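Local coordinates for xylose isomerase domain protein (Alicyclobacillus acidocaldarius subsp. acidocaldarius, PDB 3U0H) that probably acts as an isomerase of the xylose isomerase-like TIM-barrel family, its substrate not established, at residues 67-72 with 84-89; 77-82 with 124-129; 119-124 with 166-171. All coordinates share one frame; numbering follows the deposited sequence. Where two conformers were deposited one is given.

Contact 1 (67-72 with 84-89); sequences GLPLNL and SLLPDR
In the loop that leaves strand 62-67 of the TIM barrel, Pro69 packs against Leu86 and Arg89 of helix 86-95. Pro69 is the centre of an inverse gamma turn, held by a weak backbone bond from Leu70 N to Leu68 O (3.0 Å). The sharp bend presents the proline ring to the helix. Its CD lies 3.9 Å from Leu86 CD1, the two side chains crossing at roughly a right angle. Leu86 reaches the ring because its CG stands anti to the backbone N (chi1 164°). Its other methyl, CD2, is the one that meets Leu68, at 4.2 Å from CD1 of that leucine, so the two branches divide their work between successive loop residues.

Arg89 passes along the neighbouring ring atom, CG. Its chain, extended from CG to NE, runs antiparallel to the proline side chain, with CD 3.9 Å from Pro69 CG. The guanidinium NH2 stops 3.5 Å short of Pro69 O, with no direct hydrogen bond, and a single water spans the distance: it donates to Pro69 O and accepts from Arg89 NH2, each at 2.9 Å. Leu85 CB, four residues earlier in the chain, sits 3.8 Å above one face of the guanidinium, over its centre. The strongest polar partner of the group is Glu82, in a salt bridge to the same NH2, so one nitrogen binds the preceding helix directly and the loop carbonyl through the water.

Around this junction, Phe37 of helix 37-47 touches both Pro69 and Arg89. Val127 of helix 113-131 receives Leu68 and Leu86, while the backbone of Leu68 is hydrogen-bonded to Thr102 in the neighbouring strand 100-104.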
# COMPACT_ATOMS: atom_id res chain seq x y z
N GLY A 67 12.55 -19.30 -12.26
CA GLY A 67 12.78 -19.81 -10.90
C GLY A 67 13.41 -18.75 -10.02
O GLY A 67 14.52 -18.30 -10.30
N LEU A 68 12.73 -18.32 -8.97
CA LEU A 68 13.21 -17.17 -8.14
C LEU A 68 14.70 -17.19 -7.85
O LEU A 68 15.16 -18.07 -7.16
CB LEU A 68 12.50 -17.18 -6.80
CG LEU A 68 12.76 -16.05 -5.82
CD1 LEU A 68 12.46 -14.68 -6.49
CD2 LEU A 68 11.84 -16.33 -4.61
N PRO A 69 15.47 -16.22 -8.35
CA PRO A 69 16.94 -16.41 -8.13
C PRO A 69 17.43 -15.71 -6.88
O PRO A 69 18.19 -14.75 -6.96
CB PRO A 69 17.55 -15.75 -9.37
CG PRO A 69 16.60 -14.62 -9.60
CD PRO A 69 15.21 -15.18 -9.34
N LEU A 70 16.94 -16.19 -5.73
CA LEU A 70 17.46 -15.91 -4.41
C LEU A 70 16.95 -17.00 -3.47
O LEU A 70 16.08 -17.81 -3.79
CB LEU A 70 17.00 -14.53 -3.93
CG LEU A 70 15.53 -14.18 -3.78
CD1 LEU A 70 14.80 -14.87 -2.63
CD2 LEU A 70 15.27 -12.66 -3.76
N ASN A 71 17.47 -16.95 -2.26
CA ASN A 71 17.20 -17.95 -1.28
C ASN A 71 16.40 -17.20 -0.21
O ASN A 71 16.90 -16.27 0.43
CB ASN A 71 18.55 -18.48 -0.76
CG ASN A 71 18.42 -19.56 0.30
OD1 ASN A 71 17.44 -19.65 1.04
ND2 ASN A 71 19.48 -20.40 0.40
N LEU A 72 15.16 -17.66 -0.02
CA LEU A 72 14.19 -17.03 0.89
C LEU A 72 14.54 -17.25 2.37
O LEU A 72 13.86 -16.68 3.24
CB LEU A 72 12.78 -17.56 0.63
CG LEU A 72 12.05 -17.00 -0.64
CD1 LEU A 72 10.87 -17.90 -0.99
CD2 LEU A 72 11.64 -15.53 -0.46
N SER A 84 17.63 -6.88 -4.27
CA SER A 84 17.96 -5.70 -5.07
C SER A 84 18.36 -6.02 -6.45
O SER A 84 18.25 -5.19 -7.34
CB SER A 84 19.10 -4.95 -4.43
OG SER A 84 18.50 -4.08 -3.50
N LEU A 85 18.89 -7.20 -6.61
CA LEU A 85 19.33 -7.66 -7.88
C LEU A 85 18.18 -8.31 -8.65
O LEU A 85 18.35 -8.60 -9.83
CB LEU A 85 20.49 -8.63 -7.68
CG LEU A 85 21.82 -8.14 -7.08
CD1 LEU A 85 22.81 -9.30 -6.81
CD2 LEU A 85 22.46 -7.05 -7.98
N LEU A 86 17.01 -8.54 -8.02
CA LEU A 86 15.96 -9.32 -8.69
C LEU A 86 15.32 -8.64 -9.91
O LEU A 86 15.10 -9.27 -10.94
CB LEU A 86 14.90 -9.76 -7.68
CG LEU A 86 13.55 -10.25 -8.21
CD1 LEU A 86 13.79 -11.51 -9.04
CD2 LEU A 86 12.56 -10.48 -7.09
N PRO A 87 15.06 -7.34 -9.82
CA PRO A 87 14.46 -6.65 -10.98
C PRO A 87 15.17 -6.79 -12.34
O PRO A 87 14.52 -7.14 -13.36
CB PRO A 87 14.42 -5.23 -10.50
CG PRO A 87 14.17 -5.35 -9.03
CD PRO A 87 15.07 -6.50 -8.62
N ASP A 88 16.47 -6.52 -12.38
CA ASP A 88 17.23 -6.71 -13.63
C ASP A 88 17.26 -8.15 -14.11
O ASP A 88 17.13 -8.40 -15.30
CB ASP A 88 18.66 -6.13 -13.54
CG ASP A 88 18.67 -4.56 -13.50
OD1 ASP A 88 17.62 -3.92 -13.84
OD2 ASP A 88 19.72 -3.96 -13.14
N ARG A 89 17.37 -9.10 -13.20
CA ARG A 89 17.25 -10.52 -13.56
C ARG A 89 15.83 -10.81 -14.05
O ARG A 89 15.64 -11.50 -15.07
CB ARG A 89 17.60 -11.46 -12.39
CG ARG A 89 19.01 -11.29 -11.91
CD ARG A 89 19.35 -12.13 -10.67
NE ARG A 89 20.73 -11.91 -10.32
CZ ARG A 89 21.29 -12.07 -9.13
NH1 ARG A 89 22.58 -11.83 -9.01
NH2 ARG A 89 20.60 -12.47 -8.07
O HOH W 1 17.87 -11.87 -7.26

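Contact 2 (77-82 with 124-129); sequences PVFLRE and IRQVAV
Phe79 and Leu80 of helix 76-84 meet Gln126 and Val127 of helix 113-131, two helices on the outside of the TIM barrel that run side by side in nearly the same direction. The segment axes come within 11.6 Å and differ by 16°, a wide spacing that leaves the contact to four side chains, with no hydrogen bond from one segment to the other.

The closely fitted part is the buried edge of Phe79. With CG anti to the backbone N (chi1 167°), the ring projects across the gap, and CE2 comes to 3.3 Å from Gln126 OE1. The oxygen lies at the ring edge and in its plane, where the slightly positive aromatic hydrogens are, and the ring and amide planes are 30° apart. This is a weakly polar C-H to oxygen approach, secondary for the amide: OE1 also accepts a hydrogen bond from Arg122 NH1, one turn earlier on the same helix, which probably fixes which amide atom faces the ring. Farther round the same ring edge, Val127 CG2 stands 4.4 Å from Phe79 CE1. Arg123 and Leu70 also touch the ring, so several parts of the fold enclose it.

Packing thins out on the side of Leu80, which is exposed to solvent. Here only the far end of the leucine comes near the second helix, while Gln126, extended beyond CG, lies partly exposed between the helices. Elsewhere on this turn, Arg125 serves other partners, among them the carbonyl of Glu167 of a second subunit. The single meeting on the loose side is Leu80 CD2 with Gln126 NE2, 4.4 Å apart and a van der Waals touch at most.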
# COMPACT_ATOMS: atom_id res chain seq x y z
N PRO A 77 20.99 -9.63 5.46
CA PRO A 77 21.80 -8.81 4.55
C PRO A 77 21.97 -9.48 3.17
O PRO A 77 22.00 -8.79 2.18
CB PRO A 77 23.14 -8.70 5.27
CG PRO A 77 22.89 -9.14 6.69
CD PRO A 77 21.82 -10.17 6.57
N VAL A 78 22.08 -10.80 3.11
CA VAL A 78 22.26 -11.48 1.82
C VAL A 78 20.94 -11.45 1.06
O VAL A 78 20.90 -11.18 -0.14
CB VAL A 78 22.80 -12.92 2.00
CG1 VAL A 78 22.87 -13.68 0.67
CG2 VAL A 78 24.16 -12.92 2.74
N PHE A 79 19.84 -11.71 1.79
CA PHE A 79 18.53 -11.67 1.20
C PHE A 79 18.25 -10.29 0.60
O PHE A 79 17.84 -10.18 -0.55
CB PHE A 79 17.39 -12.06 2.19
CG PHE A 79 16.03 -11.73 1.67
CD1 PHE A 79 15.51 -12.45 0.63
CD2 PHE A 79 15.33 -10.64 2.15
CE1 PHE A 79 14.29 -12.13 0.09
CE2 PHE A 79 14.10 -10.32 1.62
CZ PHE A 79 13.57 -11.09 0.59
N LEU A 80 18.44 -9.25 1.38
CA LEU A 80 18.18 -7.91 0.85
C LEU A 80 19.01 -7.59 -0.39
O LEU A 80 18.52 -6.92 -1.33
CB LEU A 80 18.37 -6.81 1.90
CG LEU A 80 17.30 -6.84 3.02
CD1 LEU A 80 17.64 -5.87 4.18
CD2 LEU A 80 15.86 -6.63 2.50
N ARG A 81 20.21 -8.08 -0.42
CA ARG A 81 21.13 -7.86 -1.52
C ARG A 81 20.60 -8.56 -2.76
O ARG A 81 20.49 -8.00 -3.83
CB ARG A 81 22.51 -8.40 -1.10
CG ARG A 81 23.66 -8.20 -2.09
CD ARG A 81 24.98 -8.73 -1.52
NE ARG A 81 25.14 -8.35 -0.11
CZ ARG A 81 25.58 -9.17 0.85
NH1 ARG A 81 25.92 -10.44 0.59
NH2 ARG A 81 25.65 -8.71 2.09
N GLU A 82 20.24 -9.82 -2.59
CA GLU A 82 19.71 -10.59 -3.72
C GLU A 82 18.35 -10.04 -4.19
O GLU A 82 18.02 -10.11 -5.41
CB GLU A 82 19.63 -12.07 -3.36
CG GLU A 82 21.00 -12.69 -3.06
CD GLU A 82 21.91 -12.59 -4.27
OE1 GLU A 82 21.43 -12.90 -5.38
OE2 GLU A 82 23.08 -12.15 -4.12
N ILE A 124 8.44 -12.89 0.75
CA ILE A 124 7.69 -13.21 -0.45
C ILE A 124 6.91 -11.99 -0.91
O ILE A 124 6.83 -11.73 -2.10
CB ILE A 124 6.72 -14.42 -0.24
CG1 ILE A 124 7.56 -15.72 -0.01
CG2 ILE A 124 5.81 -14.61 -1.46
CD1 ILE A 124 6.79 -17.02 0.22
N ARG A 125 6.38 -11.24 0.06
CA ARG A 125 5.68 -9.98 -0.19
C ARG A 125 6.66 -9.00 -0.85
O ARG A 125 6.33 -8.34 -1.86
CB ARG A 125 5.15 -9.41 1.13
CG ARG A 125 4.49 -8.06 1.03
CD ARG A 125 4.28 -7.43 2.44
NE ARG A 125 3.66 -8.40 3.32
CZ ARG A 125 3.80 -8.56 4.64
NH1 ARG A 125 4.54 -7.76 5.37
NH2 ARG A 125 3.14 -9.58 5.22
N GLN A 126 7.83 -8.85 -0.24
CA GLN A 126 8.89 -7.99 -0.80
C GLN A 126 9.25 -8.45 -2.22
O GLN A 126 9.41 -7.64 -3.11
CB GLN A 126 10.10 -7.95 0.11
CG GLN A 126 9.91 -7.13 1.39
CD GLN A 126 11.14 -7.17 2.31
OE1 GLN A 126 11.71 -8.22 2.57
NE2 GLN A 126 11.55 -6.03 2.78
N VAL A 127 9.36 -9.74 -2.45
CA VAL A 127 9.66 -10.22 -3.78
C VAL A 127 8.54 -9.84 -4.74
O VAL A 127 8.81 -9.30 -5.82
CB VAL A 127 9.92 -11.71 -3.77
CG1 VAL A 127 9.92 -12.33 -5.18
CG2 VAL A 127 11.27 -11.98 -3.09
N ALA A 128 7.29 -10.08 -4.33
CA ALA A 128 6.15 -9.83 -5.19
C ALA A 128 6.05 -8.36 -5.52
O ALA A 128 5.76 -7.99 -6.63
CB ALA A 128 4.88 -10.25 -4.47
N VAL A 129 6.29 -7.51 -4.54
CA VAL A 129 6.31 -6.07 -4.75
C VAL A 129 7.37 -5.61 -5.75
O VAL A 129 7.06 -4.77 -6.60
CB VAL A 129 6.46 -5.30 -3.42
CG1 VAL A 129 6.76 -3.80 -3.67
CG2 VAL A 129 5.20 -5.50 -2.58

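Contact 3 (119-124 with 166-171); sequences QLARRI and WEAIGA. With EDO (1,2-ethanediol), chain E.
Ala121 and Ile124 of helix 113-131 press against Ala168 and Ile169 in the last turn of helix 159-169, joining two neighbouring outer helices of the TIM barrel. The small residues let the backbones come very close: the CA atoms of Ala121 and Ile169 are 4.6 Å apart. Ala121 CB and Ala168 CB meet methyl to methyl at 3.8 Å, each alanine pointing to the opposite segment. Ala121 O faces Ile169 CA at 3.9 Å, lying about equally far from both beta branches of the isoleucine.

The two isoleucines adopt the same form and cross obliquely. In both, CG2 is anti to the backbone N, and from Ile124 this branch does all the touching: its CG2 lies 3.7 Å from Ile169 CD1 and 4.0 Å from Ile169 CG2. Ile169 thus clasps a single methyl with both of its branches, and the same side chain also touches Val174 in strand 174-179. An alanine in place of Ile169 would remove that clasp and is likely to leave the Ile124 methyl without its mate and to open a gap between the two helices, next to strand 174-179.

After Ile169 the helix ends. Gly170 breaks away with positive phi (64°), yet its N still bonds to Trp166 O, and Arg125 takes up the carbonyls of Ala168 and Ile169 by hydrogen bonds. Beyond this buried core runs a subunit interface, where Arg122 forms a salt bridge with Glu167 of a second subunit. There a 1,2-ethanediol, probably from the crystallisation liquor, links Gly170 O of both subunits. Its O2 donates to Gly170 O of this chain at 2.8 Å.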
# COMPACT_ATOMS: atom_id res chain seq x y z
N GLN A 119 8.45 -14.46 8.77
CA GLN A 119 9.54 -13.94 7.99
C GLN A 119 9.30 -14.33 6.52
O GLN A 119 9.49 -13.51 5.59
CB GLN A 119 10.89 -14.47 8.47
CG GLN A 119 12.01 -13.88 7.69
CD GLN A 119 13.40 -14.36 8.11
OE1 GLN A 119 13.96 -15.33 7.53
NE2 GLN A 119 13.97 -13.67 9.05
N LEU A 120 8.94 -15.58 6.32
CA LEU A 120 8.75 -16.03 4.96
C LEU A 120 7.59 -15.21 4.25
O LEU A 120 7.72 -14.81 3.10
CB LEU A 120 8.55 -17.55 4.92
CG LEU A 120 8.38 -18.14 3.53
CD1 LEU A 120 9.68 -18.06 2.78
CD2 LEU A 120 7.86 -19.58 3.58
N ALA A 121 6.50 -14.94 4.97
CA ALA A 121 5.37 -14.12 4.44
C ALA A 121 5.91 -12.77 4.00
O ALA A 121 5.63 -12.28 2.89
CB ALA A 121 4.25 -13.91 5.47
N ARG A 122 6.73 -12.17 4.84
CA ARG A 122 7.20 -10.81 4.57
C ARG A 122 8.17 -10.74 3.38
O ARG A 122 8.19 -9.78 2.65
CB ARG A 122 7.80 -10.19 5.83
CG ARG A 122 8.37 -8.78 5.63
CD ARG A 122 9.85 -8.78 5.29
NE ARG A 122 10.74 -9.47 6.25
CZ ARG A 122 12.06 -9.62 6.10
NH1 ARG A 122 12.70 -9.20 5.00
NH2 ARG A 122 12.76 -10.21 7.06
N ARG A 123 9.01 -11.74 3.23
CA ARG A 123 10.03 -11.74 2.16
C ARG A 123 9.44 -12.03 0.77
O ARG A 123 9.91 -11.53 -0.24
CB ARG A 123 11.12 -12.77 2.48
CG ARG A 123 12.04 -12.38 3.61
CD ARG A 123 13.13 -13.41 3.86
NE ARG A 123 14.15 -12.95 4.78
CZ ARG A 123 15.30 -13.60 4.99
NH1 ARG A 123 15.61 -14.74 4.32
NH2 ARG A 123 16.17 -13.11 5.87
N ILE A 124 8.44 -12.89 0.75
CA ILE A 124 7.69 -13.21 -0.45
C ILE A 124 6.91 -11.99 -0.91
O ILE A 124 6.83 -11.73 -2.10
CB ILE A 124 6.72 -14.42 -0.24
CG1 ILE A 124 7.56 -15.72 -0.01
CG2 ILE A 124 5.81 -14.61 -1.46
CD1 ILE A 124 6.79 -17.02 0.22
N TRP A 166 -1.47 -17.00 1.22
CA TRP A 166 -1.72 -15.74 0.49
C TRP A 166 -2.17 -14.58 1.35
O TRP A 166 -1.83 -13.47 1.12
CB TRP A 166 -2.73 -15.92 -0.65
CG TRP A 166 -2.28 -16.88 -1.73
CD1 TRP A 166 -0.98 -17.29 -2.02
CD2 TRP A 166 -3.12 -17.51 -2.75
NE1 TRP A 166 -0.95 -18.12 -3.09
CE2 TRP A 166 -2.23 -18.36 -3.53
CE3 TRP A 166 -4.49 -17.53 -3.01
CZ2 TRP A 166 -2.69 -19.14 -4.59
CZ3 TRP A 166 -4.94 -18.33 -4.07
CH2 TRP A 166 -4.05 -19.10 -4.86
N GLU A 167 -2.96 -14.82 2.34
CA GLU A 167 -3.42 -13.74 3.20
C GLU A 167 -2.27 -13.18 4.03
O GLU A 167 -2.21 -12.02 4.27
CB GLU A 167 -4.50 -14.28 4.16
CG GLU A 167 -5.77 -14.82 3.49
CD GLU A 167 -6.82 -15.37 4.50
OE1 GLU A 167 -6.94 -14.84 5.64
OE2 GLU A 167 -7.53 -16.35 4.13
N ALA A 168 -1.35 -14.04 4.47
CA ALA A 168 -0.21 -13.57 5.30
C ALA A 168 0.64 -12.63 4.46
O ALA A 168 1.04 -11.56 4.90
CB ALA A 168 0.61 -14.78 5.82
N ILE A 169 0.87 -13.06 3.21
CA ILE A 169 1.74 -12.36 2.28
C ILE A 169 1.11 -11.00 1.92
O ILE A 169 1.79 -9.99 1.89
CB ILE A 169 1.98 -13.20 0.96
CG1 ILE A 169 2.63 -14.59 1.25
CG2 ILE A 169 2.79 -12.36 -0.03
CD1 ILE A 169 2.62 -15.64 0.08
N GLY A 170 -0.17 -11.01 1.57
CA GLY A 170 -0.93 -9.81 1.28
C GLY A 170 -0.48 -9.03 0.07
O GLY A 170 -0.47 -7.82 0.12
N ALA A 171 -0.08 -9.74 -1.00
CA ALA A 171 0.40 -9.11 -2.23
C ALA A 171 -0.53 -9.58 -3.27
O ALA A 171 -0.85 -10.79 -3.35
CB ALA A 171 1.83 -9.52 -2.61
C1 EDO E . 1.04 -6.04 3.97
O1 EDO E . 1.30 -4.68 4.28
C2 EDO E . 0.78 -6.20 2.48
O2 EDO E . -0.62 -6.12 2.28

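How the contacts relate
From the N terminus, contact 1 closes first, folding the loop after strand 62-67 onto helix 86-95 across helix 76-84. Contact 2 opens within that span and closes the loop from helix 76-84 to helix 113-131, so the two cross. Contact 3 opens on the same helix, after contact 1 has closed, and closes the loop from there to helix 159-169; it crosses contact 2, sharing Ile124 with it. Leu72 joins contacts 1 and 3 directly, its CB 3.8 Å from Leu120 CD1. Ala128 CB and Ala171 CB, 3.7 Å apart, connect contacts 2 and 3. Together they join the loop after strand 62-67 to four successive outer helices.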